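Local coordinates for protein farnesyl diphosphate synthase (Rhodobacter capsulatus, PDB 3M0G) that probably condenses farnesyl diphosphate with isopentenyl diphosphate, with magnesium as cofactor, to give geranylgeranyl diphosphate for carotenoid and diterpene synthesis, at residues Arg31-Tyr36 and Val108-Ala113; Gly40-Arg45 and Leu210-Ala215; Glu71-Tyr76 and Gly180-Phe185. One frame throughout, in Å; residues are numbered along the deposited sequence.

Contact 1: Arg31-Tyr36 and Val108-Ala113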
loop_
_atom_site.group_PDB
_atom_site.type_symbol
_atom_site.label_atom_id
_atom_site.label_comp_id
_atom_site.label_asym_id
_atom_site.label_seq_id
_atom_site.Cartn_x
_atom_site.Cartn_y
_atom_site.Cartn_z
ATOM N N ARG B 31 -12.872 9.748 -3.211
ATOM C CA ARG B 31 -13.692 8.557 -3.507
ATOM C C ARG B 31 -14.124 8.437 -4.977
ATOM O O ARG B 31 -14.065 7.340 -5.557
ATOM C CB ARG B 31 -14.913 8.451 -2.597
ATOM C CG ARG B 31 -15.687 7.148 -2.801
ATOM C CD ARG B 31 -16.897 7.085 -1.899
ATOM N NE ARG B 31 -17.983 7.902 -2.439
ATOM C CZ ARG B 31 -19.095 8.197 -1.783
ATOM N NH1 ARG B 31 -19.278 7.759 -0.549
ATOM N NH2 ARG B 31 -20.017 8.948 -2.368
ATOM N N ASP B 32 -14.562 9.551 -5.565
ATOM C CA ASP B 32 -14.913 9.605 -6.996
ATOM C C ASP B 32 -13.745 9.208 -7.901
ATOM O O ASP B 32 -13.923 8.463 -8.871
ATOM C CB ASP B 32 -15.384 11.006 -7.388
ATOM C CG ASP B 32 -16.510 11.507 -6.515
ATOM O OD1 ASP B 32 -17.315 10.677 -6.035
ATOM O OD2 ASP B 32 -16.585 12.733 -6.307
ATOM N N ALA B 33 -12.565 9.740 -7.593
ATOM C CA ALA B 33 -11.351 9.426 -8.326
ATOM C C ALA B 33 -11.023 7.935 -8.249
ATOM O O ALA B 33 -10.710 7.310 -9.266
ATOM C CB ALA B 33 -10.181 10.278 -7.814
HETATM N N MSE B 34 -11.111 7.373 -7.045
HETATM C CA MSE B 34 -10.858 5.940 -6.834
HETATM C C MSE B 34 -11.878 5.117 -7.617
HETATM O O MSE B 34 -11.520 4.194 -8.349
HETATM C CB MSE B 34 -10.954 5.576 -5.346
HETATM C CG MSE B 34 -9.965 6.315 -4.456
HETATM SE SE MSE B 34 -10.258 5.976 -2.553
HETATM C CE MSE B 34 -9.811 4.072 -2.534
ATOM N N ALA B 35 -13.152 5.467 -7.455
ATOM C CA ALA B 35 -14.249 4.782 -8.138
ATOM C C ALA B 35 -14.025 4.793 -9.655
ATOM O O ALA B 35 -14.179 3.762 -10.331
ATOM C CB ALA B 35 -15.592 5.430 -7.775
ATOM N N TYR B 36 -13.629 5.956 -10.168
ATOM C CA TYR B 36 -13.356 6.156 -11.607
ATOM C C TYR B 36 -12.194 5.269 -12.073
ATOM O O TYR B 36 -12.274 4.636 -13.121
ATOM C CB TYR B 36 -13.060 7.638 -11.854
ATOM C CG TYR B 36 -12.810 8.048 -13.287
ATOM C CD1 TYR B 36 -13.873 8.388 -14.130
ATOM C CD2 TYR B 36 -11.504 8.143 -13.792
ATOM C CE1 TYR B 36 -13.649 8.768 -15.443
ATOM C CE2 TYR B 36 -11.270 8.526 -15.110
ATOM C CZ TYR B 36 -12.346 8.838 -15.922
ATOM O OH TYR B 36 -12.125 9.226 -17.216
ATOM N N VAL B 108 -2.118 11.113 -7.128
ATOM C CA VAL B 108 -1.250 10.551 -6.087
ATOM C C VAL B 108 -2.115 9.927 -4.994
ATOM O O VAL B 108 -1.954 8.753 -4.632
ATOM C CB VAL B 108 -0.344 11.643 -5.471
ATOM C CG1 VAL B 108 0.467 11.107 -4.248
ATOM C CG2 VAL B 108 0.537 12.245 -6.527
ATOM N N LEU B 109 -3.083 10.706 -4.511
ATOM C CA LEU B 109 -3.857 10.312 -3.350
ATOM C C LEU B 109 -4.802 9.149 -3.639
ATOM O O LEU B 109 -4.938 8.237 -2.816
ATOM C CB LEU B 109 -4.598 11.517 -2.761
ATOM C CG LEU B 109 -3.717 12.596 -2.131
ATOM C CD1 LEU B 109 -4.631 13.609 -1.512
ATOM C CD2 LEU B 109 -2.758 12.037 -1.043
ATOM N N ALA B 110 -5.399 9.147 -4.822
ATOM C CA ALA B 110 -6.348 8.088 -5.175
ATOM C C ALA B 110 -5.626 6.748 -5.371
ATOM O O ALA B 110 -6.122 5.688 -4.960
ATOM C CB ALA B 110 -7.177 8.488 -6.391
ATOM N N GLY B 111 -4.461 6.789 -5.998
ATOM C CA GLY B 111 -3.621 5.574 -6.082
ATOM C C GLY B 111 -3.132 5.107 -4.711
ATOM O O GLY B 111 -3.071 3.919 -4.452
ATOM N N ASP B 112 -2.763 6.043 -3.843
ATOM C CA ASP B 112 -2.328 5.698 -2.491
ATOM C C ASP B 112 -3.439 4.933 -1.749
ATOM O O ASP B 112 -3.184 3.899 -1.114
ATOM C CB ASP B 112 -1.875 6.926 -1.703
ATOM C CG ASP B 112 -0.510 7.456 -2.142
ATOM O OD1 ASP B 112 0.250 6.797 -2.907
ATOM O OD2 ASP B 112 -0.186 8.566 -1.704
ATOM N N ALA B 113 -4.679 5.413 -1.863
ATOM C CA ALA B 113 -5.790 4.806 -1.132
ATOM C C ALA B 113 -6.293 3.547 -1.817
ATOM O O ALA B 113 -6.897 2.671 -1.182
ATOM C CB ALA B 113 -6.919 5.827 -0.929
#
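Met34 and Ala33 of helix 29-37 meet Ala110 and Ala113 of helix 104-121 in a small crossing of apolar side chains. The short axes pass 8.9 Å apart at a signed angle of -67°, and the backbones come nearest at Met34 and Ala110, whose CA atoms are 5.3 Å apart. Two alanine methyls make this closeness possible: Ala33 CB points at the other helix and touches Ala110 CB at 3.8 Å. Beside them runs Met34, modelled as selenomethionine, whose side chain does most of the covering from its own helix. Its CB bond is not aimed at the partner helix, and CB itself stays back from it. With CG anti to the carbonyl carbon (chi1 -60°), the chain swings round toward the second helix, and CG comes to rest against Ala110, 4.0 Å from its CB. The next torsion keeps the chain extended and directs SE to the following turn's alanine, 3.7 Å from Ala113 CB. A bend at the last torsion (chi3 66°) then turns the methyl CE across Ala113 onto its backbone, 3.5 Å from Ala113 O. Thus one side chain spans two alanines three residues apart, and no hydrogen bond crosses between the segments. In the all-helical polyprenyl synthase fold the contact lays the short helix 29-37 across the flank of helix 104-121. Leu114 and Leu117 of helix 104-121 and Leu25 of the preceding loop also touch Met34, while Trp102 packs on Ala33. Ala146 of the second subunit reaches Met34 as well, and Asp112 OD2, on the same helix as the two alanines, is hydrogen-bonded to His80 ND1 of that subunit, which places the crossing beside the dimer interface.

Contact 2: Gly40-Arg45 and Leu210-Ala215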
loop_
_atom_site.group_PDB
_atom_site.type_symbol
_atom_site.label_atom_id
_atom_site.label_comp_id
_atom_site.label_asym_id
_atom_site.label_seq_id
_atom_site.Cartn_x
_atom_site.Cartn_y
_atom_site.Cartn_z
ATOM N N GLY B 40 -14.264 -0.540 -14.967
ATOM C CA GLY B 40 -13.951 -1.130 -16.272
ATOM C C GLY B 40 -12.673 -1.947 -16.321
ATOM O O GLY B 40 -12.126 -2.316 -15.284
ATOM N N GLY B 41 -12.200 -2.223 -17.534
ATOM C CA GLY B 41 -11.039 -3.085 -17.743
ATOM C C GLY B 41 -11.468 -4.514 -18.029
ATOM O O GLY B 41 -12.585 -4.917 -17.677
ATOM N N LYS B 42 -10.576 -5.277 -18.659
ATOM C CA LYS B 42 -10.871 -6.649 -19.065
ATOM C C LYS B 42 -10.898 -7.610 -17.870
ATOM O O LYS B 42 -11.450 -8.714 -17.960
ATOM C CB LYS B 42 -9.896 -7.120 -20.157
ATOM C CG LYS B 42 -8.544 -7.568 -19.633
ATOM C CD LYS B 42 -7.443 -7.593 -20.689
ATOM C CE LYS B 42 -6.198 -8.227 -20.074
ATOM N NZ LYS B 42 -4.945 -7.508 -20.387
ATOM N N ARG B 43 -10.314 -7.174 -16.752
ATOM C CA ARG B 43 -10.367 -7.900 -15.475
ATOM C C ARG B 43 -9.571 -9.220 -15.493
ATOM O O ARG B 43 -9.977 -10.181 -14.837
ATOM C CB ARG B 43 -11.839 -8.152 -15.030
ATOM C CG ARG B 43 -12.754 -6.914 -14.922
ATOM C CD ARG B 43 -12.199 -5.795 -13.993
ATOM N NE ARG B 43 -13.238 -4.863 -13.520
ATOM C CZ ARG B 43 -13.024 -3.813 -12.718
ATOM N NH1 ARG B 43 -11.804 -3.532 -12.260
ATOM N NH2 ARG B 43 -14.040 -3.033 -12.353
ATOM N N LEU B 44 -8.458 -9.272 -16.239
ATOM C CA LEU B 44 -7.626 -10.507 -16.330
ATOM C C LEU B 44 -7.235 -11.060 -14.956
ATOM O O LEU B 44 -7.374 -12.243 -14.690
ATOM C CB LEU B 44 -6.353 -10.293 -17.178
ATOM C CG LEU B 44 -5.303 -11.431 -17.268
ATOM C CD1 LEU B 44 -5.896 -12.726 -17.786
ATOM C CD2 LEU B 44 -4.086 -11.021 -18.098
ATOM N N ARG B 45 -6.758 -10.182 -14.087
ATOM C CA ARG B 45 -6.216 -10.585 -12.800
ATOM C C ARG B 45 -7.316 -11.117 -11.882
ATOM O O ARG B 45 -7.189 -12.202 -11.304
ATOM C CB ARG B 45 -5.435 -9.425 -12.200
ATOM C CG ARG B 45 -4.212 -9.107 -13.058
ATOM C CD ARG B 45 -3.619 -7.728 -12.752
ATOM N NE ARG B 45 -2.568 -7.386 -13.710
ATOM C CZ ARG B 45 -2.790 -6.908 -14.941
ATOM N NH1 ARG B 45 -4.026 -6.721 -15.390
ATOM N NH2 ARG B 45 -1.769 -6.631 -15.735
ATOM N N LEU B 210 5.125 -13.610 -19.021
ATOM C CA LEU B 210 6.007 -13.260 -20.127
ATOM C C LEU B 210 5.307 -13.317 -21.498
ATOM O O LEU B 210 5.508 -12.430 -22.323
ATOM C CB LEU B 210 7.285 -14.097 -20.090
ATOM C CG LEU B 210 8.377 -13.795 -21.128
ATOM C CD1 LEU B 210 8.723 -12.325 -21.192
ATOM C CD2 LEU B 210 9.600 -14.651 -20.820
ATOM N N ALA B 211 4.470 -14.333 -21.738
ATOM C CA ALA B 211 3.617 -14.334 -22.940
ATOM C C ALA B 211 2.758 -13.070 -23.029
ATOM O O ALA B 211 2.522 -12.551 -24.109
ATOM C CB ALA B 211 2.707 -15.586 -22.970
ATOM N N PHE B 212 2.244 -12.616 -21.891
ATOM C CA PHE B 212 1.390 -11.417 -21.818
ATOM C C PHE B 212 2.113 -10.187 -22.358
ATOM O O PHE B 212 1.604 -9.483 -23.225
ATOM C CB PHE B 212 0.950 -11.192 -20.359
ATOM C CG PHE B 212 0.215 -9.903 -20.112
ATOM C CD1 PHE B 212 0.904 -8.744 -19.765
ATOM C CD2 PHE B 212 -1.165 -9.852 -20.173
ATOM C CE1 PHE B 212 0.209 -7.550 -19.520
ATOM C CE2 PHE B 212 -1.860 -8.662 -19.921
ATOM C CZ PHE B 212 -1.171 -7.517 -19.608
ATOM N N GLN B 213 3.309 -9.947 -21.857
ATOM C CA GLN B 213 4.065 -8.769 -22.249
ATOM C C GLN B 213 4.534 -8.835 -23.700
ATOM O O GLN B 213 4.415 -7.845 -24.434
ATOM C CB GLN B 213 5.237 -8.544 -21.324
ATOM C CG GLN B 213 5.954 -7.240 -21.623
ATOM C CD GLN B 213 5.061 -6.026 -21.430
ATOM O OE1 GLN B 213 4.364 -5.898 -20.411
ATOM N NE2 GLN B 213 5.078 -5.124 -22.404
ATOM N N ILE B 214 5.056 -9.995 -24.104
ATOM C CA ILE B 214 5.392 -10.252 -25.515
ATOM C C ILE B 214 4.209 -9.944 -26.464
ATOM O O ILE B 214 4.377 -9.213 -27.448
ATOM C CB ILE B 214 5.994 -11.678 -25.727
ATOM C CG1 ILE B 214 7.233 -11.850 -24.843
ATOM C CG2 ILE B 214 6.357 -11.906 -27.191
ATOM C CD1 ILE B 214 7.811 -13.271 -24.762
ATOM N N ALA B 215 3.020 -10.482 -26.162
ATOM C CA ALA B 215 1.812 -10.176 -26.933
ATOM C C ALA B 215 1.509 -8.678 -27.056
ATOM O O ALA B 215 1.291 -8.191 -28.170
ATOM C CB ALA B 215 0.599 -10.941 -26.383
#
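Phe212 reaches out from helix 199-219 to meet Lys42, Leu44 and Arg45, three side chains that gather round the outer end of its ring. Its CG lies anti to the backbone N (chi1 173°), which projects the ring across the gap while the two backbones stay well apart, Leu44 CA and Phe212 CA being 10.6 Å from each other. Lys42 comes from the opposite direction and ends in the plane of the ring: NZ stands at the edge, 3.3 Å from Phe212 CE2, and not over a face. Leu44 slides past the ring the other way, placing CD2 3.7 Å from Phe212 CE2. The Arg45 side chain crosses that of Phe212 at about a right angle, its guanidinium turned 83° from the ring plane and NH2 lying 4.0 Å from Phe212 CZ. Residues 40-45 form the Gly-Gly-Lys-Arg-Leu-Arg motif, which in relatives helps to bind the diphosphate of isopentenyl diphosphate, and helix 199-219 carries the start of the second aspartate-rich motif, directly after Ala215, so the ring probably joins two parts of the wall of the substrate cavity. An alanine in place of Phe212 would probably open a gap beside Leu44 CD2 and take away the ring edge that NZ of Lys42 lies against. Val284 and Thr179 pack on the Phe212 side chain from helices 275-285 and 168-194. Arg43, at the N-cap of helix 44-55, points elsewhere: Gly40 O sits 3.1 Å above the plane of its guanidinium, over the centre, and NH2 forms a salt bridge with Glu15.

Contact 3: Glu71-Tyr76 and Gly180-Phe185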
loop_
_atom_site.group_PDB
_atom_site.type_symbol
_atom_site.label_atom_id
_atom_site.label_comp_id
_atom_site.label_asym_id
_atom_site.label_seq_id
_atom_site.Cartn_x
_atom_site.Cartn_y
_atom_site.Cartn_z
ATOM N N GLU B 71 -7.510 -6.263 -8.422
ATOM C CA GLU B 71 -7.985 -5.208 -9.322
ATOM C C GLU B 71 -7.744 -3.816 -8.732
ATOM O O GLU B 71 -7.351 -2.878 -9.441
ATOM C CB GLU B 71 -9.452 -5.414 -9.662
ATOM C CG GLU B 71 -9.701 -6.565 -10.608
ATOM C CD GLU B 71 -9.078 -6.339 -11.989
ATOM O OE1 GLU B 71 -9.238 -5.233 -12.548
ATOM O OE2 GLU B 71 -8.434 -7.277 -12.508
ATOM N N ALA B 72 -7.969 -3.690 -7.425
ATOM C CA ALA B 72 -7.626 -2.461 -6.708
ATOM C C ALA B 72 -6.146 -2.117 -6.833
ATOM O O ALA B 72 -5.793 -0.969 -7.094
ATOM C CB ALA B 72 -8.025 -2.567 -5.240
ATOM N N LEU B 73 -5.278 -3.112 -6.625
ATOM C CA LEU B 73 -3.842 -2.897 -6.678
ATOM C C LEU B 73 -3.460 -2.501 -8.121
ATOM O O LEU B 73 -2.661 -1.583 -8.330
ATOM C CB LEU B 73 -3.076 -4.153 -6.177
ATOM C CG LEU B 73 -1.621 -4.104 -5.641
ATOM C CD1 LEU B 73 -0.664 -3.540 -6.668
ATOM C CD2 LEU B 73 -1.486 -3.320 -4.306
ATOM N N HIS B 74 -4.040 -3.180 -9.103
ATOM C CA HIS B 74 -3.741 -2.871 -10.512
ATOM C C HIS B 74 -4.167 -1.448 -10.837
ATOM O O HIS B 74 -3.418 -0.692 -11.496
ATOM C CB HIS B 74 -4.434 -3.859 -11.445
ATOM C CG HIS B 74 -4.130 -3.633 -12.892
ATOM N ND1 HIS B 74 -5.113 -3.425 -13.838
ATOM C CD2 HIS B 74 -2.957 -3.591 -13.557
ATOM C CE1 HIS B 74 -4.553 -3.264 -15.022
ATOM N NE2 HIS B 74 -3.244 -3.347 -14.879
ATOM N N ALA B 75 -5.350 -1.072 -10.338
ATOM C CA ALA B 75 -5.941 0.238 -10.643
ATOM C C ALA B 75 -5.036 1.347 -10.147
ATOM O O ALA B 75 -4.774 2.318 -10.858
ATOM C CB ALA B 75 -7.305 0.370 -10.022
ATOM N N TYR B 76 -4.550 1.199 -8.917
ATOM C CA TYR B 76 -3.692 2.221 -8.334
ATOM C C TYR B 76 -2.392 2.391 -9.159
ATOM O O TYR B 76 -1.887 3.517 -9.331
ATOM C CB TYR B 76 -3.413 1.895 -6.837
ATOM C CG TYR B 76 -1.986 1.571 -6.538
ATOM C CD1 TYR B 76 -1.584 0.271 -6.224
ATOM C CD2 TYR B 76 -1.038 2.570 -6.531
ATOM C CE1 TYR B 76 -0.258 -0.022 -5.957
ATOM C CE2 TYR B 76 0.300 2.297 -6.281
ATOM C CZ TYR B 76 0.680 1.013 -5.985
ATOM O OH TYR B 76 1.997 0.754 -5.733
ATOM N N GLY B 180 4.799 -9.313 -14.411
ATOM C CA GLY B 180 4.828 -10.729 -14.126
ATOM C C GLY B 180 4.379 -11.040 -12.715
ATOM O O GLY B 180 3.675 -12.028 -12.489
ATOM N N ALA B 181 4.794 -10.185 -11.782
ATOM C CA ALA B 181 4.587 -10.412 -10.352
ATOM C C ALA B 181 3.109 -10.400 -9.965
ATOM O O ALA B 181 2.646 -11.318 -9.254
ATOM C CB ALA B 181 5.418 -9.364 -9.505
ATOM N N LEU B 182 2.363 -9.399 -10.459
ATOM C CA LEU B 182 0.932 -9.215 -10.080
ATOM C C LEU B 182 0.054 -10.290 -10.644
ATOM O O LEU B 182 -0.914 -10.717 -9.983
ATOM C CB LEU B 182 0.371 -7.856 -10.543
ATOM C CG LEU B 182 -0.829 -7.292 -9.750
ATOM C CD1 LEU B 182 -0.563 -7.246 -8.236
ATOM C CD2 LEU B 182 -1.341 -5.940 -10.235
ATOM N N ILE B 183 0.360 -10.710 -11.872
ATOM C CA ILE B 183 -0.362 -11.850 -12.478
ATOM C C ILE B 183 -0.137 -13.144 -11.694
ATOM O O ILE B 183 -1.057 -13.999 -11.606
ATOM C CB ILE B 183 0.011 -12.019 -13.977
ATOM C CG1 ILE B 183 -0.778 -11.016 -14.832
ATOM C CG2 ILE B 183 -0.193 -13.480 -14.469
ATOM C CD1 ILE B 183 0.050 -10.383 -15.994
ATOM N N SER B 184 1.089 -13.325 -11.207
ATOM C CA SER B 184 1.438 -14.490 -10.396
ATOM C C SER B 184 0.711 -14.466 -9.052
ATOM O O SER B 184 0.227 -15.510 -8.568
ATOM C CB SER B 184 2.949 -14.588 -10.171
ATOM O OG SER B 184 3.244 -15.761 -9.404
ATOM N N PHE B 185 0.617 -13.277 -8.448
ATOM C CA PHE B 185 -0.240 -13.174 -7.278
ATOM C C PHE B 185 -1.642 -13.673 -7.596
ATOM O O PHE B 185 -2.140 -14.524 -6.875
ATOM C CB PHE B 185 -0.343 -11.775 -6.696
ATOM C CG PHE B 185 -1.413 -11.661 -5.640
ATOM C CD1 PHE B 185 -1.168 -12.114 -4.332
ATOM C CD2 PHE B 185 -2.673 -11.148 -5.945
ATOM C CE1 PHE B 185 -2.158 -12.029 -3.327
ATOM C CE2 PHE B 185 -3.655 -11.046 -4.948
ATOM C CZ PHE B 185 -3.391 -11.492 -3.632
#
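The His74 ring meets Leu182 obliquely, with methyl CD2 nearest to CB and CA of His74, at the base of the ring. A second flat group on helix 60-81, the Tyr76 ring, has Leu73 CA at its edge, in the ring plane, and makes an edge-to-face pair with His80; it does not touch segment 180-185. Across the contact the weight falls on Leu182 of helix 168-194. With CG roughly anti to the backbone N (chi1 -155°), the two methyls reach helix 60-81 and straddle consecutive residues. One prong, CD2, lies 3.9 Å from His74 CB and equally close to His74 CA. The other, CD1, meets Leu73 CD1 at 4.0 Å, the two leucine chains crossing at a slant. His74 CA and Leu182 CA are 7.9 Å apart, a distance bridged by the Leu182 side chain. Around it, Ala118, Ser144 and Met149 touch Leu73 from helices 104-121, 130-144 and 149-159, which puts the contact in the middle of the helical bundle. Polar work is done to one side, where Glu71 OE2 accepts a hydrogen bond from Ala46 N. Between the two segments no hydrogen bond or salt bridge forms, so this junction of central helices rests on the shape and burial of aliphatic carbon, with His74 contributing mainly its CA and CB.

In the fold
Contacts 2 and 3 lie side by side, their centres about 10 Å apart, and residues 40-45 join them: Arg43 NH1 forms a 3.1 Å salt bridge with Glu71 OE1, and Arg45 CD packs 3.8 Å from Leu182 CD2. Contact 1 is further out, about 16 Å from contact 3 and 22 Å from contact 2 between centres, yet Gly111 O touches Tyr76 CB. Helix 60-81 ends at the first aspartate-rich motif and helix 199-219 carries the start of the second; in this family these bind magnesium and the allylic diphosphate, so contacts 2 and 3 probably border the active-site cavity, while contact 1 lies nearer the second subunit, which Tyr76 of segment 71-76 also touches.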